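Side-chain contacts in putative sugar ABC transporter (Yersinia enterocolitica subsp. enterocolitica 8081, PDB 5ULB), which probably acts as the periplasmic sugar-binding protein of an ABC transporter for methylthioribose, and here binds its selenium analogue, 5-methylseleno-ribofuranose, in both anomers: residues 7-12 and 328-333; 46-51 and 272-277; 130-135 and 165-170; 137-142 and 233-238; 179-184 and 191-196. All blocks are in the same frame, centred on the assembly; numbering follows the deposited sequence. Where two conformers were deposited one is given.

Interaction 1. Residues 7-12 and 328-333; sequences APIPDA and FATLAA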
# COMPACT_ATOMS: atom_id res chain seq x y z
N ALA A 7 26.25 0.87 -19.33
CA ALA A 7 25.96 2.22 -18.97
C ALA A 7 26.78 2.63 -17.76
O ALA A 7 26.66 1.98 -16.75
CB ALA A 7 24.44 2.36 -18.70
N PRO A 8 27.51 3.71 -17.79
CA PRO A 8 28.35 4.08 -16.68
C PRO A 8 27.55 4.48 -15.47
O PRO A 8 26.45 5.10 -15.55
CB PRO A 8 29.08 5.31 -17.17
CG PRO A 8 29.10 5.17 -18.60
CD PRO A 8 27.77 4.60 -18.91
N ILE A 9 28.05 4.10 -14.30
CA ILE A 9 27.48 4.57 -13.03
C ILE A 9 27.61 6.08 -12.92
O ILE A 9 28.73 6.55 -13.08
CB ILE A 9 28.09 3.76 -11.87
CG1 ILE A 9 27.74 2.26 -12.01
CG2 ILE A 9 27.60 4.31 -10.50
CD1 ILE A 9 28.65 1.38 -11.21
N PRO A 10 26.51 6.81 -12.61
CA PRO A 10 26.64 8.29 -12.43
C PRO A 10 27.67 8.66 -11.40
O PRO A 10 27.83 7.99 -10.37
CB PRO A 10 25.25 8.66 -11.92
CG PRO A 10 24.42 7.66 -12.57
CD PRO A 10 25.14 6.37 -12.49
N ASP A 11 28.37 9.74 -11.64
CA ASP A 11 29.43 10.17 -10.81
C ASP A 11 29.08 10.31 -9.34
O ASP A 11 29.93 9.97 -8.51
CB ASP A 11 29.94 11.50 -11.36
CG ASP A 11 31.08 12.09 -10.56
OD1 ASP A 11 32.17 11.45 -10.61
OD2 ASP A 11 30.86 13.20 -9.97
N ALA A 12 27.93 10.89 -9.00
CA ALA A 12 27.64 11.14 -7.61
C ALA A 12 27.55 9.82 -6.86
O ALA A 12 27.85 9.78 -5.67
CB ALA A 12 26.35 11.92 -7.43
N PHE A 328 21.25 0.94 -13.56
CA PHE A 328 20.86 0.01 -12.47
C PHE A 328 21.47 -1.35 -12.73
O PHE A 328 21.88 -2.00 -11.78
CB PHE A 328 19.37 -0.07 -12.32
CG PHE A 328 18.68 1.18 -11.77
CD1 PHE A 328 19.35 2.30 -11.27
CD2 PHE A 328 17.29 1.19 -11.69
CE1 PHE A 328 18.62 3.36 -10.83
CE2 PHE A 328 16.58 2.28 -11.23
CZ PHE A 328 17.26 3.38 -10.80
N ALA A 329 21.47 -1.82 -14.00
CA ALA A 329 22.07 -3.06 -14.33
C ALA A 329 23.56 -3.06 -14.02
O ALA A 329 24.14 -4.06 -13.59
CB ALA A 329 21.80 -3.48 -15.77
N THR A 330 24.22 -1.96 -14.29
CA THR A 330 25.65 -1.86 -14.01
C THR A 330 25.88 -2.03 -12.52
O THR A 330 26.83 -2.68 -12.11
CB THR A 330 26.17 -0.49 -14.55
OG1 THR A 330 25.69 -0.37 -15.89
CG2 THR A 330 27.64 -0.45 -14.51
N LEU A 331 25.12 -1.29 -11.73
CA LEU A 331 25.19 -1.39 -10.25
C LEU A 331 24.91 -2.75 -9.77
O LEU A 331 25.63 -3.23 -8.88
CB LEU A 331 24.27 -0.43 -9.51
CG LEU A 331 24.82 0.90 -9.43
CD1 LEU A 331 23.75 1.83 -8.85
CD2 LEU A 331 26.01 0.97 -8.53
N ALA A 332 23.95 -3.45 -10.37
CA ALA A 332 23.65 -4.76 -9.89
C ALA A 332 24.83 -5.71 -10.11
O ALA A 332 25.19 -6.48 -9.22
CB ALA A 332 22.39 -5.30 -10.54
N ALA A 333 25.54 -5.56 -11.26
CA ALA A 333 26.71 -6.35 -11.53
C ALA A 333 27.82 -6.00 -10.56
O ALA A 333 28.57 -6.92 -10.18
CB ALA A 333 27.14 -6.12 -12.99
O HOH W 1 24.88 -1.35 -18.22
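Thr-330 grips Ala-7 through its hydroxyl. Thr-330 OG1 donates a hydrogen bond to Ala-7 O at 2.7 Å. The donor lies in the carbonyl plane, on a lone pair, with a C=O...donor angle of 141°. Water 1 closes the group into a ring. It accepts from Ala-7 N at 2.8 Å and donates to Thr-330 OG1 at 2.7 Å. The hydroxyl is thus both donor and acceptor, and one residue's backbone is held at both ends. The torsion of Thr-330 splits its two branches. OG1 sits beside its own backbone N (chi1 -49°), while CG2 is turned to the apolar side and meets Ile-9 CG1 at 3.7 Å. Ile-9 points toward the helix, with CG1 anti to its own carbonyl carbon (chi1 -62°). The end of its chain, CD1, rests on Leu-331 CD2 at 3.8 Å, with the two side chains slanting across each other. Leu-331 also packs on Leu-48, so it links the N-terminal segment to helix 32-48. Pro-10 then takes the N-cap position of helix 11-14. This is an extended N-terminal segment laid across the C-terminal helix 327-335, a terminus-to-terminus packing on the outside of one lobe of the periplasmic binding protein.

Interaction 2. Residues 46-51 and 272-277; sequences KKLGFK and LVAKKI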
# COMPACT_ATOMS: atom_id res chain seq x y z
N LYS A 46 19.28 -3.42 -2.19
CA LYS A 46 20.33 -4.41 -2.26
C LYS A 46 20.85 -4.59 -3.68
O LYS A 46 22.05 -4.66 -3.89
CB LYS A 46 19.81 -5.74 -1.71
CG LYS A 46 20.81 -6.88 -1.62
CD LYS A 46 20.29 -8.12 -0.97
CE LYS A 46 21.34 -9.19 -1.04
NZ LYS A 46 20.57 -10.43 -1.39
N LYS A 47 19.92 -4.58 -4.66
CA LYS A 47 20.31 -4.71 -6.08
C LYS A 47 21.30 -3.61 -6.47
O LYS A 47 22.23 -3.81 -7.23
CB LYS A 47 19.07 -4.71 -6.95
CG LYS A 47 19.28 -4.80 -8.41
CD LYS A 47 18.04 -4.54 -9.28
CE LYS A 47 18.43 -4.62 -10.79
NZ LYS A 47 17.31 -4.21 -11.69
N LEU A 48 21.02 -2.41 -5.93
CA LEU A 48 21.81 -1.21 -6.31
C LEU A 48 23.02 -0.99 -5.44
O LEU A 48 23.80 -0.11 -5.64
CB LEU A 48 21.00 0.01 -6.30
CG LEU A 48 19.79 0.01 -7.27
CD1 LEU A 48 19.17 1.42 -7.34
CD2 LEU A 48 20.22 -0.32 -8.69
N GLY A 49 23.22 -1.84 -4.45
CA GLY A 49 24.35 -1.73 -3.48
C GLY A 49 24.14 -0.76 -2.37
O GLY A 49 25.13 -0.40 -1.72
N PHE A 50 22.92 -0.33 -2.14
CA PHE A 50 22.60 0.64 -1.09
C PHE A 50 22.35 -0.03 0.24
O PHE A 50 21.87 -1.17 0.29
CB PHE A 50 21.35 1.41 -1.46
CG PHE A 50 21.44 2.33 -2.67
CD1 PHE A 50 22.53 2.48 -3.45
CD2 PHE A 50 20.30 3.03 -3.02
CE1 PHE A 50 22.51 3.37 -4.56
CE2 PHE A 50 20.25 3.86 -4.09
CZ PHE A 50 21.34 4.06 -4.88
N LYS A 51 22.70 0.63 1.32
CA LYS A 51 22.27 0.18 2.68
C LYS A 51 20.88 0.79 2.88
O LYS A 51 20.69 1.98 2.69
CB LYS A 51 23.23 0.71 3.68
CG LYS A 51 22.86 0.42 5.13
CD LYS A 51 23.96 0.74 6.13
CE LYS A 51 23.67 0.54 7.61
NZ LYS A 51 22.92 -0.62 7.97
N LEU A 272 13.33 6.04 -7.56
CA LEU A 272 13.23 7.49 -7.57
C LEU A 272 14.32 8.19 -6.76
O LEU A 272 14.93 9.11 -7.21
CB LEU A 272 11.82 7.95 -7.15
CG LEU A 272 10.71 7.68 -8.19
CD1 LEU A 272 9.35 7.68 -7.51
CD2 LEU A 272 10.80 8.77 -9.24
N VAL A 273 14.54 7.66 -5.53
CA VAL A 273 15.64 8.21 -4.73
C VAL A 273 16.98 7.99 -5.34
O VAL A 273 17.84 8.88 -5.33
CB VAL A 273 15.53 7.67 -3.31
CG1 VAL A 273 16.74 8.03 -2.49
CG2 VAL A 273 14.33 8.20 -2.63
N ALA A 274 17.23 6.81 -5.95
CA ALA A 274 18.44 6.58 -6.65
C ALA A 274 18.71 7.60 -7.77
O ALA A 274 19.81 8.11 -7.91
CB ALA A 274 18.47 5.18 -7.19
N LYS A 275 17.68 7.85 -8.58
CA LYS A 275 17.82 8.86 -9.65
C LYS A 275 18.09 10.23 -9.04
O LYS A 275 18.88 10.98 -9.66
CB LYS A 275 16.55 8.84 -10.49
CG LYS A 275 16.39 7.64 -11.37
CD LYS A 275 15.12 7.64 -12.21
CE LYS A 275 15.03 8.77 -13.21
NZ LYS A 275 15.87 8.57 -14.32
N LYS A 276 17.39 10.62 -7.99
CA LYS A 276 17.65 11.91 -7.39
C LYS A 276 19.09 12.03 -6.92
O LYS A 276 19.76 13.05 -7.17
CB LYS A 276 16.72 12.15 -6.21
CG LYS A 276 15.22 12.31 -6.66
CD LYS A 276 14.27 12.18 -5.50
CE LYS A 276 12.78 12.11 -5.92
NZ LYS A 276 12.38 13.34 -6.64
N ILE A 277 19.63 10.96 -6.27
CA ILE A 277 21.03 11.03 -5.80
C ILE A 277 21.94 11.18 -7.01
O ILE A 277 22.93 11.88 -6.95
CB ILE A 277 21.32 9.76 -4.99
CG1 ILE A 277 20.57 9.84 -3.64
CG2 ILE A 277 22.80 9.68 -4.64
CD1 ILE A 277 20.51 8.53 -2.84
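Leu-48 and Ala-274 mark the nearest backbone approach of the two segments, 8.5 Å from CA to CA. Residues 46-51 hold the turn between helix 32-48 and strand 51-56, within a beta-alpha-beta unit of the Rossmann-like lobe of the periplasmic binding protein fold. Residues 272-277 are a regular piece of helix 262-278. The turn is a Schellman motif. Gly-49 has positive phi (81°), and Gly-49 N bonds back to Lys-46 O at 3.1 Å. The reversal stacks Leu-48 over the Phe-50 ring, and both side chains start toward the opposite helix. Leu-48 CB lies over the ring centre, 4.0 Å above its plane. The two side chains therefore form a single apolar surface, and no hydrogen bond crosses the contact. Ala-274 supplies just a methyl group, which lets the helix come up to both. Phe-328, from helix 327-335, packs on Leu-48 and Ala-274 as well. On the sheet side, Ile-22 of strand 21-26 touches Phe-50, Val-273 and Ile-277. Ala-274 CB itself is 3.8 Å from Leu-48 CD1, and it meets the Phe-50 ring at its edge, near the ring plane, 3.8 Å from CE2 and 3.9 Å from CZ.

Interaction 3. Residues 130-135 and 165-170; sequences ESFGQL and ALLKQN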
# COMPACT_ATOMS: atom_id res chain seq x y z
N GLU A 130 -13.34 0.16 -8.53
CA GLU A 130 -13.31 -1.22 -8.93
C GLU A 130 -13.77 -2.20 -7.86
O GLU A 130 -14.29 -3.26 -8.11
CB GLU A 130 -11.93 -1.58 -9.47
CG GLU A 130 -11.54 -0.85 -10.72
CD GLU A 130 -12.56 -0.84 -11.94
OE1 GLU A 130 -13.17 -1.77 -12.20
OE2 GLU A 130 -12.63 0.26 -12.62
N SER A 131 -13.49 -1.88 -6.58
CA SER A 131 -13.79 -2.79 -5.46
C SER A 131 -15.21 -2.58 -4.97
O SER A 131 -16.08 -3.48 -5.04
CB SER A 131 -12.76 -2.63 -4.32
OG SER A 131 -12.72 -1.34 -3.80
N PHE A 132 -15.48 -1.37 -4.51
CA PHE A 132 -16.80 -1.00 -4.12
C PHE A 132 -17.79 -1.03 -5.30
O PHE A 132 -18.95 -1.39 -5.14
CB PHE A 132 -16.85 0.36 -3.38
CG PHE A 132 -18.17 0.68 -2.76
CD1 PHE A 132 -18.60 -0.04 -1.69
CD2 PHE A 132 -18.98 1.71 -3.26
CE1 PHE A 132 -19.77 0.22 -1.13
CE2 PHE A 132 -20.21 1.94 -2.69
CZ PHE A 132 -20.60 1.16 -1.63
N GLY A 133 -17.32 -0.64 -6.47
CA GLY A 133 -18.18 -0.74 -7.62
C GLY A 133 -18.59 -2.12 -7.94
O GLY A 133 -19.69 -2.37 -8.44
N GLN A 134 -17.72 -3.14 -7.71
CA GLN A 134 -18.12 -4.55 -7.90
C GLN A 134 -19.18 -4.91 -6.94
O GLN A 134 -20.08 -5.69 -7.32
CB GLN A 134 -16.94 -5.47 -7.80
CG GLN A 134 -17.23 -6.86 -8.35
CD GLN A 134 -17.51 -6.92 -9.85
OE1 GLN A 134 -16.75 -6.27 -10.65
NE2 GLN A 134 -18.59 -7.51 -10.20
N LEU A 135 -19.12 -4.42 -5.73
CA LEU A 135 -20.17 -4.66 -4.74
C LEU A 135 -21.52 -4.14 -5.27
O LEU A 135 -22.58 -4.74 -5.27
CB LEU A 135 -19.76 -4.06 -3.39
CG LEU A 135 -20.63 -4.30 -2.15
CD1 LEU A 135 -19.83 -3.85 -0.94
CD2 LEU A 135 -21.91 -3.53 -2.19
N ALA A 165 -19.06 9.40 -3.40
CA ALA A 165 -19.67 9.58 -4.70
C ALA A 165 -20.50 8.42 -5.19
O ALA A 165 -21.59 8.59 -5.82
CB ALA A 165 -18.60 10.03 -5.67
N LEU A 166 -20.03 7.19 -4.93
CA LEU A 166 -20.82 6.02 -5.30
C LEU A 166 -22.05 5.85 -4.45
O LEU A 166 -23.09 5.34 -4.95
CB LEU A 166 -19.96 4.76 -5.27
CG LEU A 166 -18.89 4.75 -6.36
CD1 LEU A 166 -17.91 3.60 -6.23
CD2 LEU A 166 -19.50 4.76 -7.80
N LEU A 167 -22.02 6.22 -3.16
CA LEU A 167 -23.24 6.18 -2.35
C LEU A 167 -24.26 7.17 -2.88
O LEU A 167 -25.46 6.87 -2.90
CB LEU A 167 -22.96 6.60 -0.91
CG LEU A 167 -22.22 5.54 -0.04
CD1 LEU A 167 -22.19 6.15 1.40
CD2 LEU A 167 -22.84 4.17 -0.04
N LYS A 168 -23.82 8.32 -3.35
CA LYS A 168 -24.74 9.34 -3.88
C LYS A 168 -25.39 8.78 -5.18
O LYS A 168 -26.61 8.95 -5.45
CB LYS A 168 -24.03 10.63 -4.10
CG LYS A 168 -24.92 11.75 -4.46
CD LYS A 168 -24.12 13.10 -4.61
CE LYS A 168 -24.45 14.08 -3.49
NZ LYS A 168 -25.93 14.32 -3.52
N GLN A 169 -24.62 8.03 -5.97
CA GLN A 169 -25.14 7.48 -7.23
C GLN A 169 -26.15 6.39 -6.96
O GLN A 169 -27.06 6.24 -7.76
CB GLN A 169 -24.00 6.91 -8.08
CG GLN A 169 -23.09 7.75 -8.87
CD GLN A 169 -22.14 6.92 -9.76
OE1 GLN A 169 -22.30 5.79 -9.99
NE2 GLN A 169 -21.21 7.62 -10.39
N ASN A 170 -26.02 5.64 -5.85
CA ASN A 170 -26.73 4.44 -5.58
C ASN A 170 -27.39 4.49 -4.22
O ASN A 170 -26.88 3.96 -3.18
CB ASN A 170 -25.81 3.27 -5.64
CG ASN A 170 -25.15 3.12 -6.96
OD1 ASN A 170 -25.81 2.73 -7.93
ND2 ASN A 170 -23.89 3.48 -7.07
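Phe-132 meets Leu-166 edge-on. Phe-132 CD2 lies 3.7 Å from Leu-166 CD1, and Leu-166 CB sits in the ring plane, 3.8 Å from Phe-132 CE2. The two side chains slide past each other, each running toward the other's helix. Leu-167 comes in nearly at a right angle, its CD2 4.1 Å from Phe-132 CZ. Phe-132 holds CG opposite its backbone N (chi1 -170°), and this carries the ring out toward helix 154-169. Gly-133 brings backbone to the contact, with its N 4.3 Å from Leu-166 CD1. The helix segments run almost parallel, crossing at -22° with axes 11.1 Å apart, so these side chains do the bridging. Both helices cover the same side of the sheet in one alpha/beta lobe of the binding protein. Below them, Phe-132 touches Ile-145 of strand 143-148 and Ile-173 of strand 173-179. Tyr-163 stacks edge-to-face with Phe-132, and Trp-210 meets its ring too. Ser-131 OG is hydrogen-bonded to Trp-210 NE1, tying that indole to helix 124-138. At the end of the other helix, Asn-170 folds its amide back, and its ND2 donates to Leu-166 O at 2.9 Å, tilted from the carbonyl plane.

Interaction 4. Residues 137-142 and 233-238; sequences KDFNGK and KLYSID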
# COMPACT_ATOMS: atom_id res chain seq x y z
N LYS A 137 -22.40 -3.55 -8.38
CA LYS A 137 -22.83 -4.36 -9.54
C LYS A 137 -23.44 -5.67 -8.99
O LYS A 137 -24.52 -6.08 -9.42
CB LYS A 137 -21.63 -4.69 -10.37
CG LYS A 137 -21.07 -3.57 -11.20
CD LYS A 137 -19.83 -4.03 -12.04
CE LYS A 137 -19.27 -2.89 -12.86
NZ LYS A 137 -18.06 -3.24 -13.53
N ASP A 138 -22.76 -6.35 -8.09
CA ASP A 138 -23.18 -7.69 -7.62
C ASP A 138 -24.52 -7.63 -6.89
O ASP A 138 -25.23 -8.56 -6.92
CB ASP A 138 -22.16 -8.28 -6.72
CG ASP A 138 -20.89 -8.72 -7.49
OD1 ASP A 138 -20.84 -8.70 -8.74
OD2 ASP A 138 -19.89 -9.20 -6.78
N PHE A 139 -24.83 -6.49 -6.23
CA PHE A 139 -26.05 -6.34 -5.47
C PHE A 139 -27.10 -5.46 -6.19
O PHE A 139 -28.14 -5.09 -5.61
CB PHE A 139 -25.74 -5.88 -4.05
CG PHE A 139 -25.12 -6.95 -3.23
CD1 PHE A 139 -25.90 -7.83 -2.54
CD2 PHE A 139 -23.79 -7.12 -3.24
CE1 PHE A 139 -25.31 -8.89 -1.82
CE2 PHE A 139 -23.23 -8.17 -2.53
CZ PHE A 139 -23.96 -9.06 -1.81
N ASN A 140 -26.81 -5.10 -7.43
CA ASN A 140 -27.76 -4.20 -8.16
C ASN A 140 -28.19 -2.97 -7.41
O ASN A 140 -29.33 -2.53 -7.40
CB ASN A 140 -29.04 -4.91 -8.64
CG ASN A 140 -28.85 -5.93 -9.74
OD1 ASN A 140 -28.17 -6.93 -9.58
ND2 ASN A 140 -29.60 -5.73 -10.81
N GLY A 141 -27.24 -2.36 -6.78
CA GLY A 141 -27.46 -1.09 -6.15
C GLY A 141 -28.25 -1.16 -4.87
O GLY A 141 -28.61 -0.11 -4.33
N LYS A 142 -28.46 -2.36 -4.31
CA LYS A 142 -29.27 -2.48 -3.08
C LYS A 142 -28.52 -3.43 -2.12
O LYS A 142 -28.48 -4.65 -2.33
CB LYS A 142 -30.65 -3.09 -3.38
CG LYS A 142 -31.48 -3.18 -2.06
CD LYS A 142 -32.88 -3.70 -2.44
CE LYS A 142 -34.02 -3.16 -1.61
NZ LYS A 142 -33.76 -3.79 -0.31
N LYS A 233 -20.71 -11.10 1.66
CA LYS A 233 -19.63 -11.06 0.70
C LYS A 233 -18.63 -9.94 0.97
O LYS A 233 -19.03 -8.85 1.37
CB LYS A 233 -20.23 -10.96 -0.72
CG LYS A 233 -21.10 -12.19 -1.06
CD LYS A 233 -20.49 -13.57 -0.65
CE LYS A 233 -21.41 -14.76 -0.92
NZ LYS A 233 -21.07 -16.04 -0.13
N LEU A 234 -17.36 -10.23 0.75
CA LEU A 234 -16.29 -9.31 1.02
C LEU A 234 -15.62 -8.75 -0.27
O LEU A 234 -15.33 -9.55 -1.17
CB LEU A 234 -15.09 -9.91 1.81
CG LEU A 234 -15.30 -10.45 3.11
CD1 LEU A 234 -14.07 -11.22 3.62
CD2 LEU A 234 -15.64 -9.30 4.07
N TYR A 235 -15.40 -7.45 -0.28
CA TYR A 235 -14.78 -6.75 -1.42
C TYR A 235 -13.67 -5.93 -0.82
O TYR A 235 -13.91 -5.10 0.03
CB TYR A 235 -15.84 -5.86 -2.07
CG TYR A 235 -17.01 -6.62 -2.65
CD1 TYR A 235 -18.02 -7.09 -1.84
CD2 TYR A 235 -17.07 -6.98 -3.99
CE1 TYR A 235 -19.05 -7.86 -2.35
CE2 TYR A 235 -18.08 -7.74 -4.51
CZ TYR A 235 -19.07 -8.14 -3.68
OH TYR A 235 -20.08 -8.94 -4.15
N SER A 236 -12.42 -6.14 -1.33
CA SER A 236 -11.25 -5.50 -0.73
C SER A 236 -10.40 -4.74 -1.69
O SER A 236 -10.28 -5.04 -2.88
CB SER A 236 -10.41 -6.64 -0.03
OG SER A 236 -9.48 -6.13 0.92
N ILE A 237 -9.62 -3.86 -1.08
CA ILE A 237 -8.42 -3.25 -1.63
C ILE A 237 -7.20 -3.98 -1.04
O ILE A 237 -7.28 -4.49 0.12
CB ILE A 237 -8.42 -1.75 -1.33
CG1 ILE A 237 -9.61 -1.07 -2.10
CG2 ILE A 237 -7.11 -1.08 -1.70
CD1 ILE A 237 -9.88 0.34 -1.77
N ASP A 238 -6.16 -4.06 -1.80
CA ASP A 238 -4.88 -4.67 -1.47
C ASP A 238 -4.79 -6.17 -1.69
O ASP A 238 -5.82 -6.82 -1.75
CB ASP A 238 -4.33 -4.35 -0.07
CG ASP A 238 -4.30 -2.91 0.30
OD1 ASP A 238 -3.86 -2.07 -0.55
OD2 ASP A 238 -4.70 -2.59 1.48
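Tyr-235 and Asp-138 make the polar part of the contact. Tyr-235 OH donates to Asp-138 OD2 at 2.6 Å, a short bond to a carboxylate. Asp-138 OD2 accepts on its anti lone pair, away from OD1. It lies in the plane of the tyrosine ring, at its edge, and the carboxylate is turned 56° from that plane. Asp-138 OD1 takes a second bond from Gln-134 NE2, one turn back in the helix, which restrains the rotation of the group. This probably helps to keep the carboxylate ionised.

The packing part belongs to Phe-139. Its apolar contact is CE2 to Tyr-235 CE1 at 4.2 Å. The tyrosine hydroxyl lies close by as well, with Tyr-235 OH 3.6 Å from Phe-139 CE2. Lys-233 adds its aliphatic portion, CG lying 4.3 Å from Phe-139 CZ at the ring edge. The rest of that lysine leads away, and Lys-233 NZ bonds to Thr-230 O.

Backbone bonds shape the helix end that carries Asp-138 and Phe-139. A Schellman motif with Asn-140 at positive phi ends the helix. The same residues form a type I' beta turn from Phe-139 to Lys-142, closed by Lys-142 N to Phe-139 O at 3.0 Å.

Helix 124-138 lies over strand 233-237 here. Tyr-235 also packs on Leu-135 of that helix, on Ala-208 of strand 208-211 and on Val-256 of strand 254-259. The strand leads on to Asp-238 of the sugar pocket.

Interaction 5. Residues 179-184 and 191-196; sequences IGAVSS and ANKVGA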
# COMPACT_ATOMS: atom_id res chain seq x y z
N ILE A 179 -16.02 0.71 10.70
CA ILE A 179 -15.14 0.15 11.70
C ILE A 179 -13.75 0.25 11.24
O ILE A 179 -13.48 -0.04 10.05
CB ILE A 179 -15.34 -1.46 11.78
CG1 ILE A 179 -16.59 -1.80 12.39
CG2 ILE A 179 -14.16 -2.24 12.47
CD1 ILE A 179 -16.97 -3.27 12.19
N GLY A 180 -12.78 0.53 12.14
CA GLY A 180 -11.40 0.35 11.82
C GLY A 180 -10.47 1.22 12.66
O GLY A 180 -10.76 2.36 12.86
N ALA A 181 -9.29 0.64 13.00
CA ALA A 181 -8.24 1.40 13.67
C ALA A 181 -6.92 0.80 13.31
O ALA A 181 -6.80 -0.41 12.99
CB ALA A 181 -8.46 1.30 15.19
N VAL A 182 -5.87 1.61 13.42
CA VAL A 182 -4.53 1.09 13.35
C VAL A 182 -4.06 0.70 14.77
O VAL A 182 -4.26 1.47 15.70
CB VAL A 182 -3.56 2.16 12.79
CG1 VAL A 182 -2.10 1.66 12.78
CG2 VAL A 182 -3.98 2.58 11.39
N SER A 183 -3.54 -0.48 14.91
CA SER A 183 -3.03 -1.02 16.18
C SER A 183 -1.96 -2.06 15.83
O SER A 183 -1.72 -2.38 14.69
CB SER A 183 -4.18 -1.70 17.01
OG SER A 183 -4.54 -2.96 16.47
N SER A 184 -1.38 -2.68 16.89
CA SER A 184 -0.42 -3.77 16.68
C SER A 184 -1.08 -5.08 16.26
O SER A 184 -0.39 -6.10 16.03
CB SER A 184 0.44 -3.96 17.91
OG SER A 184 -0.39 -4.40 18.94
N ALA A 191 -11.41 -8.39 13.72
CA ALA A 191 -12.25 -9.54 13.87
C ALA A 191 -13.19 -9.41 15.09
O ALA A 191 -14.38 -9.75 15.04
CB ALA A 191 -11.46 -10.84 14.03
N ASN A 192 -12.64 -8.89 16.17
CA ASN A 192 -13.50 -8.69 17.37
C ASN A 192 -14.60 -7.67 17.18
O ASN A 192 -15.76 -7.87 17.55
CB ASN A 192 -12.65 -8.29 18.56
CG ASN A 192 -11.74 -9.44 19.00
OD1 ASN A 192 -12.06 -10.62 18.85
ND2 ASN A 192 -10.57 -9.04 19.61
N LYS A 193 -14.22 -6.58 16.52
CA LYS A 193 -15.16 -5.52 16.24
C LYS A 193 -16.25 -5.96 15.25
O LYS A 193 -17.43 -5.68 15.45
CB LYS A 193 -14.48 -4.25 15.74
CG LYS A 193 -13.74 -3.56 16.84
CD LYS A 193 -12.88 -2.46 16.30
CE LYS A 193 -12.23 -1.77 17.43
NZ LYS A 193 -11.22 -0.69 16.98
N VAL A 194 -15.86 -6.71 14.21
CA VAL A 194 -16.84 -7.22 13.28
C VAL A 194 -17.73 -8.23 13.96
O VAL A 194 -18.95 -8.27 13.70
CB VAL A 194 -16.15 -7.75 12.00
CG1 VAL A 194 -17.15 -8.52 11.16
CG2 VAL A 194 -15.47 -6.64 11.20
N GLY A 195 -17.17 -9.06 14.87
CA GLY A 195 -18.04 -10.00 15.59
C GLY A 195 -19.18 -9.31 16.32
O GLY A 195 -20.32 -9.80 16.32
N ALA A 196 -18.90 -8.15 16.95
CA ALA A 196 -19.95 -7.46 17.65
C ALA A 196 -20.97 -6.83 16.67
O ALA A 196 -22.18 -6.82 16.98
CB ALA A 196 -19.36 -6.37 18.56
O HOH W 2 -13.32 0.97 15.00
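In the beta-alpha-beta crossover from strand 173-179 through helix 186-200 to strand 208-211, Ile-179 at the strand end packs against Lys-193 and Val-194 of the helix. Ile-179 uses both branches. CD1 meets Val-194 CG2 at 3.8 Å, the two side chains crossing at about a right angle. CG1 lies beside the backbone N (chi1 -72°), which leaves CG2 anti to it; CG2 touches Lys-193 CB at 3.9 Å and Lys-193 CD at 4.0 Å. Ile-179 and Lys-193 thus lie alongside, running in opposite directions. Each was modelled in two conformers, and this account holds for one. Beyond CG the lysine is extended, and this reach carries NZ to within 3.8 Å of Ala-181 CB. The charge has its main partner in Asp-189, a salt bridge one turn earlier in the helix. Water 2 adds a lighter tie. It accepts from Gly-180 N at 2.9 Å and weakly from Lys-193 NZ at 3.3 Å. Farther along the loop, Val-182 touches Phe-153 and Trp-213, both residues of the sugar pocket. The contact seats helix 186-200 on the end of strand 173-179, as in the crossover units of the alpha/beta lobes of periplasmic binding proteins.

In the fold
Interactions 1 and 2 lie on the opposite side of the chain's centre from interactions 3 and 4. Interactions 1 and 2 touch, their centres 10 Å apart, with Ala-332 packed on Lys-47. Interactions 3 and 4 share helix 124-138, their centres 8 Å apart; interaction 5 touches neither. Interaction 2 is buried and purely apolar. Interaction 3 is also apolar across its helices but only partly buried. The other three mix packing with polar links: a hydroxyl and a water in interaction 1, a tyrosine and a carboxylate in interaction 4, a lysine paired with Asp-189 and only weakly tied through a water in interaction 5. Only the segments of interaction 4 contain a pocket residue, Asp-238, which is not itself part of the contact.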